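Local coordinates for protein SorB (Sorangium cellulosum, PDB 6B2V) that forms part of the sorangicin polyketide assembly line, here as the pyran synthase domain of module nine, which probably closes a pyran ring in the growing chain, at residues E148-R151 and T152-I156; E201-L204 and L205-L209. One frame throughout, in Å; residues are numbered along the deposited sequence.

In the fold
Both interactions are local, each at one end of a helix, and their chemistry differs with their place. Interaction 1 unwinds helix 147-152 into strand 156-158; the centre of interaction 1 lies about 24 Å from that of the chain, four of its seven touching residues are exposed, and backbone carbonyls do most of the binding. Interaction 2 opens helix 207-225, its centre about 10 Å from that of the chain; none of its touching residues is exposed, and it relies on ring packing, one capping bond and one bridging water. The two centres lie about 29 Å apart, the nearest atoms about 17 Å. Interaction 2 also meets helix 64-77, whereas interaction 1 leans on strands 178-183 and 187-192.

Interaction 1: E148-R151 and T152-I156; sequences EAVR and TRCAI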
loop_
_atom_site.group_PDB
_atom_site.type_symbol
_atom_site.label_atom_id
_atom_site.label_comp_id
_atom_site.label_asym_id
_atom_site.label_seq_id
_atom_site.Cartn_x
_atom_site.Cartn_y
_atom_site.Cartn_z
ATOM N N GLU A 148 1.732 14.792 -19.199
ATOM C CA GLU A 148 1.417 16.172 -19.495
ATOM C C GLU A 148 -0.100 16.421 -19.591
ATOM O O GLU A 148 -0.591 17.418 -19.147
ATOM C CB GLU A 148 2.167 16.704 -20.719
ATOM C CG GLU A 148 1.536 17.935 -21.395
ATOM C CD GLU A 148 1.631 19.251 -20.621
ATOM O OE1 GLU A 148 2.095 19.259 -19.525
ATOM O OE2 GLU A 148 1.189 20.234 -21.186
ATOM N N ALA A 149 -0.806 15.466 -20.177
ATOM C CA ALA A 149 -2.235 15.619 -20.272
ATOM C C ALA A 149 -2.856 15.679 -18.902
ATOM O O ALA A 149 -3.696 16.473 -18.660
ATOM C CB ALA A 149 -2.820 14.481 -21.053
ATOM N N VAL A 150 -2.392 14.827 -18.014
ATOM C CA VAL A 150 -2.909 14.843 -16.670
ATOM C C VAL A 150 -2.602 16.168 -15.980
ATOM O O VAL A 150 -3.444 16.700 -15.364
ATOM C CB VAL A 150 -2.338 13.717 -15.806
ATOM C CG1 VAL A 150 -2.828 13.854 -14.379
ATOM C CG2 VAL A 150 -2.699 12.367 -16.344
ATOM N N ARG A 151 -1.400 16.706 -16.162
ATOM C CA ARG A 151 -1.077 17.973 -15.520
ATOM C C ARG A 151 -2.049 19.075 -15.974
ATOM O O ARG A 151 -2.519 19.818 -15.181
ATOM C CB ARG A 151 0.320 18.508 -15.940
ATOM C CG ARG A 151 1.527 17.766 -15.446
ATOM C CD ARG A 151 2.822 18.564 -15.790
ATOM N NE ARG A 151 2.817 19.877 -15.196
ATOM C CZ ARG A 151 3.470 20.942 -15.649
ATOM N NH1 ARG A 151 4.191 20.867 -16.731
ATOM N NH2 ARG A 151 3.379 22.094 -15.020
ATOM N N THR A 152 -2.380 19.117 -17.240
ATOM C CA THR A 152 -3.265 20.141 -17.766
ATOM C C THR A 152 -4.695 20.120 -17.242
ATOM O O THR A 152 -5.324 21.124 -17.289
ATOM C CB THR A 152 -3.268 20.231 -19.303
ATOM O OG1 THR A 152 -3.977 19.148 -19.821
ATOM C CG2 THR A 152 -1.866 20.266 -19.845
ATOM N N ARG A 153 -5.129 18.982 -16.733
ATOM C CA ARG A 153 -6.488 18.808 -16.225
ATOM C C ARG A 153 -6.604 18.728 -14.703
ATOM O O ARG A 153 -7.562 18.333 -14.186
ATOM C CB ARG A 153 -7.202 17.658 -16.931
ATOM C CG ARG A 153 -6.642 16.288 -16.692
ATOM C CD ARG A 153 -7.360 15.242 -17.500
ATOM N NE ARG A 153 -6.949 13.927 -17.107
ATOM C CZ ARG A 153 -6.357 13.069 -17.904
ATOM N NH1 ARG A 153 -6.066 13.414 -19.133
ATOM N NH2 ARG A 153 -6.052 11.896 -17.445
ATOM N N CYS A 154 -5.545 19.098 -14.015
ATOM C CA CYS A 154 -5.520 19.157 -12.535
ATOM C C CYS A 154 -5.118 20.579 -12.113
ATOM O O CYS A 154 -4.015 20.865 -11.991
ATOM C CB CYS A 154 -4.497 18.212 -11.905
ATOM S SG CYS A 154 -4.916 16.441 -12.121
ATOM N N ALA A 155 -6.107 21.428 -11.945
ATOM C CA ALA A 155 -5.921 22.825 -11.721
ATOM C C ALA A 155 -5.503 23.325 -10.385
ATOM O O ALA A 155 -4.990 24.373 -10.305
ATOM C CB ALA A 155 -7.173 23.560 -12.189
ATOM N N ILE A 156 -5.705 22.552 -9.350
ATOM C CA ILE A 156 -5.444 23.044 -8.028
ATOM C C ILE A 156 -4.122 22.510 -7.484
ATOM O O ILE A 156 -3.923 21.349 -7.407
ATOM C CB ILE A 156 -6.619 22.639 -7.076
ATOM C CG1 ILE A 156 -7.954 23.199 -7.563
ATOM C CG2 ILE A 156 -6.406 23.162 -5.681
ATOM C CD1 ILE A 156 -9.103 22.432 -7.014
HETATM O O HOH W 1 -1.172 21.131 -13.116
#
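Thr152 and Ala149 make the shortest hydrogen bond between 148-151 and 152-156: Thr152 OG1 donates to Ala149 O over 2.9 Å. The threonine oxygen sits between its backbone N and carbonyl carbon (chi1 74°), which turns it back along the helix, while CG2 packs against the carboxylate of Glu148. The same residue closes a regular helical turn, Thr152 N to Glu148 O at 3.1 Å (N-H...O angle 159°). Beyond it i to i-3 bonds take over from this i to i-4 bond: Arg153 N donates to Val150 O at 3.1 Å and gives Ala149 O a weak second bond. Cys154 N reaches Arg151 O at 3.3 Å, again weakly.

The Arg153 chain, extended from CG to NE, runs back over the helix end, and its guanidinium lays one face on Val150, whose CA lies over the centre and whose CG2 is 3.6 Å from NH2. Glu187 OE1 of strand 187-192 pairs with Arg153 NE, holding the group at its NE side. On the buried side Val150 CG1 touches Cys154 SG at 4.0 Å, Val150 also packing on Leu189 and Cys154 on Val182. A water lies within hydrogen-bonding distance of Arg151 O (2.8 Å) and Cys154 O. Ala155 and Ile156 both face His183, a classic beta bulge at the start of strand 156-158, outermost within this chain.

Chemically, carbonyls at the helix terminus are met by a hydroxyl, amides and a water, and the cationic group beside this end is probably favoured by the helix dipole as well as by Glu187.

Interaction 2: E201-L204 and L205-L209; sequences EAFL and LDPNL
Leu204 and Asp206 are joined across the turn by one water, which accepts from Asp206 N at 2.9 Å and donates to Leu204 O at 3.1 Å. An equally short bond stands on the far side of the aspartate: Asn208 N gives its hydrogen to Asp206 OD1 at 2.9 Å, with an N-H...O angle of 159°, using the anti lone pair of that oxygen. This is an N-cap bond. Asp206 CG lies opposite the backbone N (chi1 -174°), and that rotation swings the carboxylate forward to the first turn of helix 207-225.

The other carboxylate oxygen, OD2, stands 3.7 Å from Phe203 CD2, with ring and carboxylate planes turned 54° apart. Over one face of the Phe203 ring sits Pro207 CD, 3.7 Å from the ring centroid and close to the normal: a CH-pi contact in which the proline, first residue of the helix, presents its ring edge-on to the aromatic plane. Phe203 CB meanwhile packs against Asp206 N at 3.7 Å.

Further out, Phe203 meets the His28 ring at about a right angle, and Glu69 OE2 and OE1 accept from Leu204 N and Leu205 N respectively, which ties the turn to helix 64-77. Asn208 ND2 is bound by Asp57 OD2.

The sequence LLDPNL probably corresponds to the place where related dehydratase domains carry their active-site aspartate, so Asp206 probably borders the pocket of the double hotdog. Its chemistry implies a carboxylate of fixed orientation: OD1 is tied to the helix start, while OD2 lies beside an aromatic ring that the helix-opening proline covers on one face.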
loop_
_atom_site.group_PDB
_atom_site.type_symbol
_atom_site.label_atom_id
_atom_site.label_comp_id
_atom_site.label_asym_id
_atom_site.label_seq_id
_atom_site.Cartn_x
_atom_site.Cartn_y
_atom_site.Cartn_z
ATOM N N GLU A 201 17.076 -2.271 0.812
ATOM C CA GLU A 201 16.839 -2.837 -0.515
ATOM C C GLU A 201 16.182 -4.205 -0.498
ATOM O O GLU A 201 15.872 -4.760 -1.484
ATOM C CB GLU A 201 18.066 -2.756 -1.442
ATOM C CG GLU A 201 18.450 -1.307 -1.699
ATOM C CD GLU A 201 19.684 -1.159 -2.560
ATOM O OE1 GLU A 201 20.516 -0.309 -2.177
ATOM O OE2 GLU A 201 19.783 -1.876 -3.534
ATOM N N ALA A 202 15.997 -4.740 0.697
ATOM C CA ALA A 202 15.270 -5.991 0.848
ATOM C C ALA A 202 13.781 -5.833 0.530
ATOM O O ALA A 202 13.106 -6.744 0.098
ATOM C CB ALA A 202 15.456 -6.569 2.219
ATOM N N PHE A 203 13.292 -4.634 0.757
ATOM C CA PHE A 203 11.904 -4.346 0.456
ATOM C C PHE A 203 11.636 -4.282 -1.050
ATOM O O PHE A 203 12.445 -3.740 -1.740
ATOM C CB PHE A 203 11.523 -2.964 0.982
ATOM C CG PHE A 203 11.298 -2.858 2.462
ATOM C CD1 PHE A 203 10.340 -3.583 3.105
ATOM C CD2 PHE A 203 11.976 -1.939 3.189
ATOM C CE1 PHE A 203 10.114 -3.423 4.443
ATOM C CE2 PHE A 203 11.775 -1.782 4.522
ATOM C CZ PHE A 203 10.834 -2.529 5.150
ATOM N N LEU A 204 10.575 -4.882 -1.551
ATOM C CA LEU A 204 10.196 -4.665 -2.924
ATOM C C LEU A 204 9.463 -3.315 -2.887
ATOM O O LEU A 204 9.872 -2.369 -3.523
ATOM C CB LEU A 204 9.327 -5.743 -3.462
ATOM C CG LEU A 204 8.811 -5.541 -4.878
ATOM C CD1 LEU A 204 9.875 -5.084 -5.847
ATOM C CD2 LEU A 204 8.165 -6.795 -5.382
ATOM N N LEU A 205 8.433 -3.237 -2.058
ATOM C CA LEU A 205 7.769 -1.968 -1.799
ATOM C C LEU A 205 8.054 -1.508 -0.350
ATOM O O LEU A 205 7.441 -1.975 0.540
ATOM C CB LEU A 205 6.269 -2.068 -1.992
ATOM C CG LEU A 205 5.463 -0.774 -1.889
ATOM C CD1 LEU A 205 5.946 0.282 -2.866
ATOM C CD2 LEU A 205 4.009 -1.061 -2.100
ATOM N N ASP A 206 8.965 -0.564 -0.189
ATOM C CA ASP A 206 9.272 0.044 1.073
ATOM C C ASP A 206 7.997 0.766 1.502
ATOM O O ASP A 206 7.383 1.409 0.748
ATOM C CB ASP A 206 10.394 1.115 0.892
ATOM C CG ASP A 206 10.906 1.741 2.205
ATOM O OD1 ASP A 206 10.219 2.363 3.004
ATOM O OD2 ASP A 206 12.066 1.688 2.445
ATOM N N PRO A 207 7.719 0.744 2.782
ATOM C CA PRO A 207 6.520 1.372 3.280
ATOM C C PRO A 207 6.482 2.858 3.005
ATOM O O PRO A 207 5.441 3.361 2.851
ATOM C CB PRO A 207 6.556 1.036 4.765
ATOM C CG PRO A 207 7.215 -0.262 4.791
ATOM C CD PRO A 207 8.276 -0.202 3.759
ATOM N N ASN A 208 7.605 3.523 3.048
ATOM C CA ASN A 208 7.578 4.945 2.780
ATOM C C ASN A 208 7.124 5.263 1.339
ATOM O O ASN A 208 6.424 6.213 1.127
ATOM C CB ASN A 208 8.938 5.571 3.071
ATOM C CG ASN A 208 9.195 5.758 4.560
ATOM O OD1 ASN A 208 8.304 5.824 5.308
ATOM N ND2 ASN A 208 10.435 5.798 4.938
ATOM N N LEU A 209 7.618 4.478 0.395
ATOM C CA LEU A 209 7.206 4.598 -0.976
ATOM C C LEU A 209 5.736 4.162 -1.130
ATOM O O LEU A 209 5.016 4.794 -1.776
ATOM C CB LEU A 209 8.119 3.797 -1.906
ATOM C CG LEU A 209 7.776 3.796 -3.407
ATOM C CD1 LEU A 209 7.647 5.194 -3.962
ATOM C CD2 LEU A 209 8.866 3.076 -4.136
HETATM O O HOH W 2 10.460 0.447 -2.491
#